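Local coordinates for surface protein VspA (Borrelia turicatae, PDB 1YJG), which probably helps the spirochaete evade host immunity as one of a set of antigenically distinct outer-membrane lipoproteins expressed one at a time (core fragment here), at residues K81-K95 and G128-L142. Numbering follows the deposited sequence.
Sequences KITTVKNASTSFLTK and GAEELIKLNTAIDAL
E131 reaches across from helix 129-155 and runs over F92, S91 and K95 of helix 76-98. Its CB lies 3.7 Å from F92 CA and its CG 3.8 Å from S91 CB. A bend at chi2 (80°) then lays CD against K95 CB and CG, with E131 OE1 3.7 Å from K95 CG. The lysine chain itself curls back through three successive bends. K95 NZ thereby meets E131 OE2 at 3.1 Å, on the syn side and 19° out of the carboxylate plane, in a salt bridge that is also a hydrogen bond. Alongside, the edge of the F92 ring meets G128 at the N-cap, with F92 CD1 3.2 Å from G128 O.

Midway, alanines let the backbones approach: A88 CB sits 3.5 Å from L135 CA, and A138 CB packs on V85 CA. V85 is a knob in the hole formed by L135, A138, I139 and L142, with CG1 against L135 CD1 and I139 CD1 and CG2 against L142 CD2. Both methyls of L142 also reach I82 CG1, and a water donates to both K81 O and A138 O.

L65 of helix 48-69 also touches V85, while V17 of helix 2-28 touches I139, continuing the buried core. The segment axes come within 8.3 Å at 163°: a nearly antiparallel helix pair with knobs-into-holes packing at V85, as found in helical bundles, here that of the Vsp family.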
ATOM      1  N   LYS A  81      10.685  16.411 -10.602  1.00 13.73           N
ATOM      2  CA  LYS A  81       9.414  16.146  -9.954  1.00 13.33           C
ATOM      3  C   LYS A  81       9.572  14.922  -9.050  1.00 14.68           C
ATOM      4  O   LYS A  81       8.952  14.857  -7.985  1.00 15.47           O
ATOM      5  CB  LYS A  81       8.309  15.937 -10.979  1.00 16.05           C
ATOM      6  CG  LYS A  81       7.808  17.212 -11.601  1.00 15.79           C
ATOM      7  CD  LYS A  81       6.841  16.929 -12.743  1.00 14.59           C
ATOM      8  CE  LYS A  81       6.025  18.169 -13.105  1.00 14.65           C
ATOM      9  NZ  LYS A  81       6.853  19.138 -13.884  1.00 15.26           N
ATOM     10  N   ILE A  82      10.413  13.974  -9.470  1.00 12.63           N
ATOM     11  CA  ILE A  82      10.682  12.761  -8.693  1.00  9.35           C
ATOM     12  C   ILE A  82      11.436  13.160  -7.445  1.00  7.89           C
ATOM     13  O   ILE A  82      11.205  12.594  -6.395  1.00 13.17           O
ATOM     14  CB  ILE A  82      11.574  11.754  -9.464  1.00  7.30           C
ATOM     15  CG1 ILE A  82      10.828  11.118 -10.624  1.00  6.15           C
ATOM     16  CG2 ILE A  82      12.103  10.625  -8.512  1.00  6.95           C
ATOM     17  CD1 ILE A  82      11.788  10.339 -11.605  1.00  8.63           C
ATOM     18  N   THR A  83      12.371  14.103  -7.582  1.00  7.36           N
ATOM     19  CA  THR A  83      13.180  14.576  -6.455  1.00 10.92           C
ATOM     20  C   THR A  83      12.305  15.246  -5.414  1.00 11.95           C
ATOM     21  O   THR A  83      12.526  15.064  -4.223  1.00 15.86           O
ATOM     22  CB  THR A  83      14.307  15.522  -6.939  1.00 13.30           C
ATOM     23  OG1 THR A  83      15.250  14.775  -7.708  1.00 12.01           O
ATOM     24  CG2 THR A  83      15.148  16.047  -5.768  1.00 15.06           C
ATOM     25  N   THR A  84      11.308  16.011  -5.866  1.00  8.53           N
ATOM     26  CA  THR A  84      10.385  16.673  -4.961  1.00 11.06           C
ATOM     27  C   THR A  84       9.648  15.595  -4.156  1.00 12.96           C
ATOM     28  O   THR A  84       9.425  15.759  -2.944  1.00 10.90           O
ATOM     29  CB  THR A  84       9.409  17.552  -5.738  1.00  8.46           C
ATOM     30  OG1 THR A  84      10.140  18.621  -6.344  1.00  6.39           O
ATOM     31  CG2 THR A  84       8.403  18.258  -4.809  1.00 10.77           C
ATOM     32  N   VAL A  85       9.301  14.482  -4.808  1.00 13.56           N
ATOM     33  CA  VAL A  85       8.615  13.393  -4.100  1.00 13.95           C
ATOM     34  C   VAL A  85       9.573  12.748  -3.103  1.00 12.75           C
ATOM     35  O   VAL A  85       9.210  12.554  -1.950  1.00 14.91           O
ATOM     36  CB  VAL A  85       8.063  12.260  -5.007  1.00 13.90           C
ATOM     37  CG1 VAL A  85       7.095  11.387  -4.200  1.00 14.66           C
ATOM     38  CG2 VAL A  85       7.369  12.800  -6.266  1.00 15.08           C
ATOM     39  N   LYS A  86      10.795  12.447  -3.543  1.00 11.75           N
ATOM     40  CA  LYS A  86      11.785  11.817  -2.670  1.00 15.09           C
ATOM     41  C   LYS A  86      12.240  12.701  -1.507  1.00 13.99           C
ATOM     42  O   LYS A  86      12.648  12.181  -0.483  1.00 13.98           O
ATOM     43  CB  LYS A  86      12.988  11.274  -3.440  1.00 14.61           C
ATOM     44  CG  LYS A  86      13.929  10.490  -2.520  1.00 14.81           C
ATOM     45  CD  LYS A  86      14.757   9.450  -3.228  1.00 16.46           C
ATOM     46  CE  LYS A  86      16.027   9.128  -2.443  1.00 16.16           C
ATOM     47  NZ  LYS A  86      15.843   9.148  -0.956  1.00 16.56           N
ATOM     48  N   ASN A  87      12.181  14.021  -1.668  1.00 16.87           N
ATOM     49  CA  ASN A  87      12.558  14.945  -0.606  1.00 15.52           C
ATOM     50  C   ASN A  87      11.491  14.808   0.475  1.00 12.69           C
ATOM     51  O   ASN A  87      11.784  14.842   1.654  1.00 15.17           O
ATOM     52  CB  ASN A  87      12.559  16.422  -1.071  1.00 16.70           C
ATOM     53  CG  ASN A  87      13.770  16.804  -1.961  1.00 17.75           C
ATOM     54  OD1 ASN A  87      14.788  16.110  -2.024  1.00 13.23           O
ATOM     55  ND2 ASN A  87      13.643  17.940  -2.643  1.00 16.54           N
ATOM     56  N   ALA A  88      10.240  14.662   0.056  1.00 13.12           N
ATOM     57  CA  ALA A  88       9.128  14.532   0.990  1.00 14.22           C
ATOM     58  C   ALA A  88       9.164  13.226   1.790  1.00 14.48           C
ATOM     59  O   ALA A  88       8.982  13.247   3.003  1.00 12.89           O
ATOM     60  CB  ALA A  88       7.786  14.702   0.268  1.00 13.63           C
ATOM     61  N   SER A  89       9.405  12.103   1.120  1.00 12.58           N
ATOM     62  CA  SER A  89       9.468  10.806   1.797  1.00 12.31           C
ATOM     63  C   SER A  89      10.674  10.756   2.751  1.00 14.46           C
ATOM     64  O   SER A  89      10.601  10.162   3.823  1.00 14.49           O
ATOM     65  CB  SER A  89       9.516   9.649   0.790  1.00 14.16           C
ATOM     66  OG  SER A  89      10.665   9.702  -0.033  1.00  7.95           O
ATOM     67  N   THR A  90      11.779  11.381   2.357  1.00 14.78           N
ATOM     68  CA  THR A  90      12.983  11.426   3.181  1.00 15.09           C
ATOM     69  C   THR A  90      12.652  12.245   4.434  1.00 15.10           C
ATOM     70  O   THR A  90      13.017  11.870   5.535  1.00 16.99           O
ATOM     71  CB  THR A  90      14.164  12.047   2.383  1.00 15.01           C
ATOM     72  OG1 THR A  90      14.730  11.053   1.518  1.00 12.66           O
ATOM     73  CG2 THR A  90      15.321  12.428   3.275  1.00 15.23           C
ATOM     74  N   SER A  91      11.935  13.349   4.242  1.00 16.18           N
ATOM     75  CA  SER A  91      11.520  14.248   5.326  1.00 14.06           C
ATOM     76  C   SER A  91      10.636  13.535   6.336  1.00 12.59           C
ATOM     77  O   SER A  91      10.799  13.690   7.548  1.00 10.90           O
ATOM     78  CB  SER A  91      10.761  15.448   4.761  1.00 15.09           C
ATOM     79  OG  SER A  91      11.655  16.502   4.478  1.00 19.94           O
ATOM     80  N   PHE A  92       9.679  12.768   5.832  1.00 13.43           N
ATOM     81  CA  PHE A  92       8.777  12.019   6.693  1.00 12.67           C
ATOM     82  C   PHE A  92       9.569  11.060   7.581  1.00 12.23           C
ATOM     83  O   PHE A  92       9.351  10.997   8.786  1.00 12.64           O
ATOM     84  CB  PHE A  92       7.770  11.202   5.869  1.00 14.66           C
ATOM     85  CG  PHE A  92       6.909  10.312   6.711  1.00 11.59           C
ATOM     86  CD1 PHE A  92       5.744  10.806   7.285  1.00 14.56           C
ATOM     87  CD2 PHE A  92       7.297   9.011   6.989  1.00 14.14           C
ATOM     88  CE1 PHE A  92       4.958  10.005   8.086  1.00 15.92           C
ATOM     89  CE2 PHE A  92       6.515   8.203   7.801  1.00 16.51           C
ATOM     90  CZ  PHE A  92       5.348   8.694   8.345  1.00 15.58           C
ATOM     91  N   LEU A  93      10.487  10.314   6.977  1.00 11.14           N
ATOM     92  CA  LEU A  93      11.306   9.343   7.712  1.00 13.28           C
ATOM     93  C   LEU A  93      12.209   9.994   8.767  1.00 13.50           C
ATOM     94  O   LEU A  93      12.296   9.510   9.886  1.00 13.52           O
ATOM     95  CB  LEU A  93      12.155   8.507   6.743  1.00 11.51           C
ATOM     96  CG  LEU A  93      11.395   7.699   5.692  1.00 11.76           C
ATOM     97  CD1 LEU A  93      12.383   7.075   4.697  1.00 15.24           C
ATOM     98  CD2 LEU A  93      10.532   6.629   6.334  1.00 10.08           C
ATOM     99  N   THR A  94      12.863  11.094   8.405  1.00 13.48           N
ATOM    100  CA  THR A  94      13.749  11.815   9.311  1.00 14.89           C
ATOM    101  C   THR A  94      12.950  12.389  10.495  1.00 15.84           C
ATOM    102  O   THR A  94      13.380  12.310  11.650  1.00 13.57           O
ATOM    103  CB  THR A  94      14.466  12.962   8.544  1.00 16.67           C
ATOM    104  OG1 THR A  94      15.378  12.420   7.592  1.00 17.51           O
ATOM    105  CG2 THR A  94      15.367  13.782   9.456  1.00 19.08           C
ATOM    106  N   LYS A  95      11.789  12.960  10.196  1.00 14.59           N
ATOM    107  CA  LYS A  95      10.932  13.545  11.217  1.00 15.30           C
ATOM    108  C   LYS A  95      10.426  12.477  12.192  1.00 13.66           C
ATOM    109  O   LYS A  95      10.450  12.669  13.408  1.00 14.28           O
ATOM    110  CB  LYS A  95       9.765  14.307  10.556  1.00 14.52           C
ATOM    111  CG  LYS A  95       8.686  14.816  11.517  1.00 17.89           C
ATOM    112  CD  LYS A  95       9.240  15.639  12.696  1.00 20.29           C
ATOM    113  CE  LYS A  95       9.808  16.990  12.264  1.00 23.21           C
ATOM    114  NZ  LYS A  95       8.749  17.985  11.950  1.00 24.00           N
ATOM    115  N   GLY A 128       5.161  14.022  11.614  1.00 20.34           N
ATOM    116  CA  GLY A 128       5.217  13.396  10.301  1.00 13.80           C
ATOM    117  C   GLY A 128       4.042  13.619   9.362  1.00 13.76           C
ATOM    118  O   GLY A 128       4.203  13.520   8.161  1.00 15.94           O
ATOM    119  N   ALA A 129       2.861  13.919   9.885  1.00 16.79           N
ATOM    120  CA  ALA A 129       1.684  14.124   9.028  1.00 17.35           C
ATOM    121  C   ALA A 129       1.839  15.297   8.033  1.00 17.84           C
ATOM    122  O   ALA A 129       1.362  15.216   6.902  1.00 13.97           O
ATOM    123  CB  ALA A 129       0.418  14.244   9.863  1.00 14.96           C
ATOM    124  N   GLU A 130       2.512  16.370   8.448  1.00 17.79           N
ATOM    125  CA  GLU A 130       2.726  17.516   7.570  1.00 17.66           C
ATOM    126  C   GLU A 130       3.560  17.078   6.377  1.00 15.16           C
ATOM    127  O   GLU A 130       3.257  17.427   5.246  1.00 14.43           O
ATOM    128  CB  GLU A 130       3.445  18.642   8.306  1.00 19.40           C
ATOM    129  CG  GLU A 130       3.820  19.842   7.442  1.00 23.81           C
ATOM    130  CD  GLU A 130       2.621  20.675   6.986  1.00 27.53           C
ATOM    131  OE1 GLU A 130       2.845  21.703   6.313  1.00 32.78           O
ATOM    132  OE2 GLU A 130       1.458  20.322   7.291  1.00 28.65           O
ATOM    133  N   GLU A 131       4.601  16.292   6.651  1.00 14.74           N
ATOM    134  CA  GLU A 131       5.501  15.794   5.622  1.00 13.67           C
ATOM    135  C   GLU A 131       4.751  14.835   4.682  1.00 11.61           C
ATOM    136  O   GLU A 131       5.024  14.779   3.485  1.00 16.99           O
ATOM    137  CB  GLU A 131       6.718  15.100   6.259  1.00 14.64           C
ATOM    138  CG  GLU A 131       7.722  16.027   6.963  1.00 14.21           C
ATOM    139  CD  GLU A 131       7.314  16.462   8.377  1.00 15.54           C
ATOM    140  OE1 GLU A 131       6.287  15.984   8.902  1.00 11.58           O
ATOM    141  OE2 GLU A 131       8.033  17.293   8.985  1.00 14.95           O
ATOM    142  N   LEU A 132       3.819  14.077   5.249  1.00 10.91           N
ATOM    143  CA  LEU A 132       3.011  13.117   4.515  1.00  9.11           C
ATOM    144  C   LEU A 132       2.074  13.844   3.565  1.00 12.26           C
ATOM    145  O   LEU A 132       1.812  13.349   2.460  1.00 11.54           O
ATOM    146  CB  LEU A 132       2.244  12.225   5.481  1.00  8.57           C
ATOM    147  CG  LEU A 132       1.375  11.127   4.878  1.00 11.19           C
ATOM    148  CD1 LEU A 132       2.212  10.183   3.998  1.00 11.52           C
ATOM    149  CD2 LEU A 132       0.677  10.385   6.001  1.00 11.20           C
ATOM    150  N   ILE A 133       1.586  15.015   3.987  1.00 11.92           N
ATOM    151  CA  ILE A 133       0.700  15.829   3.155  1.00 13.59           C
ATOM    152  C   ILE A 133       1.478  16.306   1.934  1.00 14.02           C
ATOM    153  O   ILE A 133       0.973  16.264   0.815  1.00  8.89           O
ATOM    154  CB  ILE A 133       0.147  17.046   3.938  1.00 13.87           C
ATOM    155  CG1 ILE A 133      -1.023  16.615   4.823  1.00 13.79           C
ATOM    156  CG2 ILE A 133      -0.294  18.178   2.981  1.00 14.80           C
ATOM    157  CD1 ILE A 133      -1.478  17.694   5.824  1.00 11.76           C
ATOM    158  N   LYS A 134       2.703  16.783   2.165  1.00 16.68           N
ATOM    159  CA  LYS A 134       3.568  17.267   1.087  1.00 17.47           C
ATOM    160  C   LYS A 134       3.927  16.110   0.153  1.00 15.05           C
ATOM    161  O   LYS A 134       4.027  16.284  -1.052  1.00 13.17           O
ATOM    162  CB  LYS A 134       4.846  17.925   1.646  1.00 19.13           C
ATOM    163  CG  LYS A 134       4.556  19.134   2.556  1.00 23.63           C
ATOM    164  CD  LYS A 134       5.795  19.994   2.866  1.00 26.34           C
ATOM    165  CE  LYS A 134       5.413  21.371   3.434  1.00 27.29           C
ATOM    166  NZ  LYS A 134       5.931  21.576   4.824  1.00 29.11           N
ATOM    167  N   LEU A 135       4.089  14.919   0.720  1.00 14.28           N
ATOM    168  CA  LEU A 135       4.426  13.732  -0.056  1.00 10.76           C
ATOM    169  C   LEU A 135       3.280  13.387  -0.996  1.00 12.76           C
ATOM    170  O   LEU A 135       3.512  12.939  -2.125  1.00  8.75           O
ATOM    171  CB  LEU A 135       4.697  12.562   0.884  1.00 13.02           C
ATOM    172  CG  LEU A 135       4.930  11.165   0.327  1.00  9.95           C
ATOM    173  CD1 LEU A 135       6.043  11.161  -0.694  1.00 12.43           C
ATOM    174  CD2 LEU A 135       5.246  10.203   1.477  1.00  8.76           C
ATOM    175  N   ASN A 136       2.049  13.586  -0.511  1.00 11.97           N
ATOM    176  CA  ASN A 136       0.837  13.320  -1.282  1.00 12.58           C
ATOM    177  C   ASN A 136       0.730  14.316  -2.435  1.00 13.41           C
ATOM    178  O   ASN A 136       0.428  13.957  -3.565  1.00 11.94           O
ATOM    179  CB  ASN A 136      -0.416  13.413  -0.395  1.00 11.15           C
ATOM    180  CG  ASN A 136      -0.809  12.070   0.227  1.00 13.89           C
ATOM    181  OD1 ASN A 136      -1.591  11.318  -0.349  1.00 15.81           O
ATOM    182  ND2 ASN A 136      -0.279  11.780   1.413  1.00 11.29           N
ATOM    183  N   THR A 137       0.957  15.583  -2.130  1.00 16.79           N
ATOM    184  CA  THR A 137       0.899  16.641  -3.131  1.00 14.40           C
ATOM    185  C   THR A 137       1.915  16.364  -4.230  1.00 10.08           C
ATOM    186  O   THR A 137       1.615  16.481  -5.414  1.00 12.41           O
ATOM    187  CB  THR A 137       1.242  17.994  -2.482  1.00 10.42           C
ATOM    188  OG1 THR A 137       0.161  18.424  -1.646  1.00 17.89           O
ATOM    189  CG2 THR A 137       1.379  19.103  -3.524  1.00 13.71           C
ATOM    190  N   ALA A 138       3.121  15.997  -3.815  1.00 10.27           N
ATOM    191  CA  ALA A 138       4.217  15.718  -4.730  1.00  9.02           C
ATOM    192  C   ALA A 138       3.987  14.518  -5.633  1.00 12.68           C
ATOM    193  O   ALA A 138       4.308  14.565  -6.825  1.00 14.30           O
ATOM    194  CB  ALA A 138       5.504  15.540  -3.935  1.00  8.91           C
ATOM    195  N   ILE A 139       3.453  13.434  -5.070  1.00 13.62           N
ATOM    196  CA  ILE A 139       3.209  12.220  -5.848  1.00 12.58           C
ATOM    197  C   ILE A 139       2.044  12.397  -6.827  1.00 14.24           C
ATOM    198  O   ILE A 139       2.042  11.793  -7.907  1.00  9.34           O
ATOM    199  CB  ILE A 139       3.028  10.967  -4.916  1.00 10.42           C
ATOM    200  CG1 ILE A 139       3.154   9.666  -5.714  1.00  9.10           C
ATOM    201  CG2 ILE A 139       1.689  10.997  -4.178  1.00  9.80           C
ATOM    202  CD1 ILE A 139       4.370   9.581  -6.629  1.00  6.66           C
ATOM    203  N   ASP A 140       1.057  13.213  -6.450  1.00 12.49           N
ATOM    204  CA  ASP A 140      -0.094  13.467  -7.314  1.00 15.62           C
ATOM    205  C   ASP A 140       0.435  14.136  -8.560  1.00 16.13           C
ATOM    206  O   ASP A 140       0.013  13.814  -9.658  1.00 19.24           O
ATOM    207  CB  ASP A 140      -1.121  14.442  -6.687  1.00 17.12           C
ATOM    208  CG  ASP A 140      -2.023  13.798  -5.649  1.00 17.57           C
ATOM    209  OD1 ASP A 140      -2.121  12.556  -5.577  1.00 20.39           O
ATOM    210  OD2 ASP A 140      -2.686  14.485  -4.844  1.00 21.36           O
ATOM    211  N   ALA A 141       1.362  15.076  -8.382  1.00 16.52           N
ATOM    212  CA  ALA A 141       1.942  15.803  -9.513  1.00 15.52           C
ATOM    213  C   ALA A 141       2.756  14.887 -10.410  1.00 16.69           C
ATOM    214  O   ALA A 141       2.662  14.965 -11.641  1.00 16.97           O
ATOM    215  CB  ALA A 141       2.802  16.985  -9.022  1.00 15.12           C
ATOM    216  N   LEU A 142       3.556  14.011  -9.808  1.00 14.87           N
ATOM    217  CA  LEU A 142       4.366  13.103 -10.606  1.00 10.87           C
ATOM    218  C   LEU A 142       3.504  12.105 -11.366  1.00 13.15           C
ATOM    219  O   LEU A 142       3.849  11.740 -12.491  1.00 15.41           O
ATOM    220  CB  LEU A 142       5.407  12.375  -9.745  1.00 11.92           C
ATOM    221  CG  LEU A 142       6.344  11.405 -10.482  1.00  8.99           C
ATOM    222  CD1 LEU A 142       7.128  12.111 -11.569  1.00  9.97           C
ATOM    223  CD2 LEU A 142       7.284  10.749  -9.500  1.00  8.60           C
TER
HETATM  224  O   HOH W   1       6.431  15.868  -7.963  1.00 24.06           O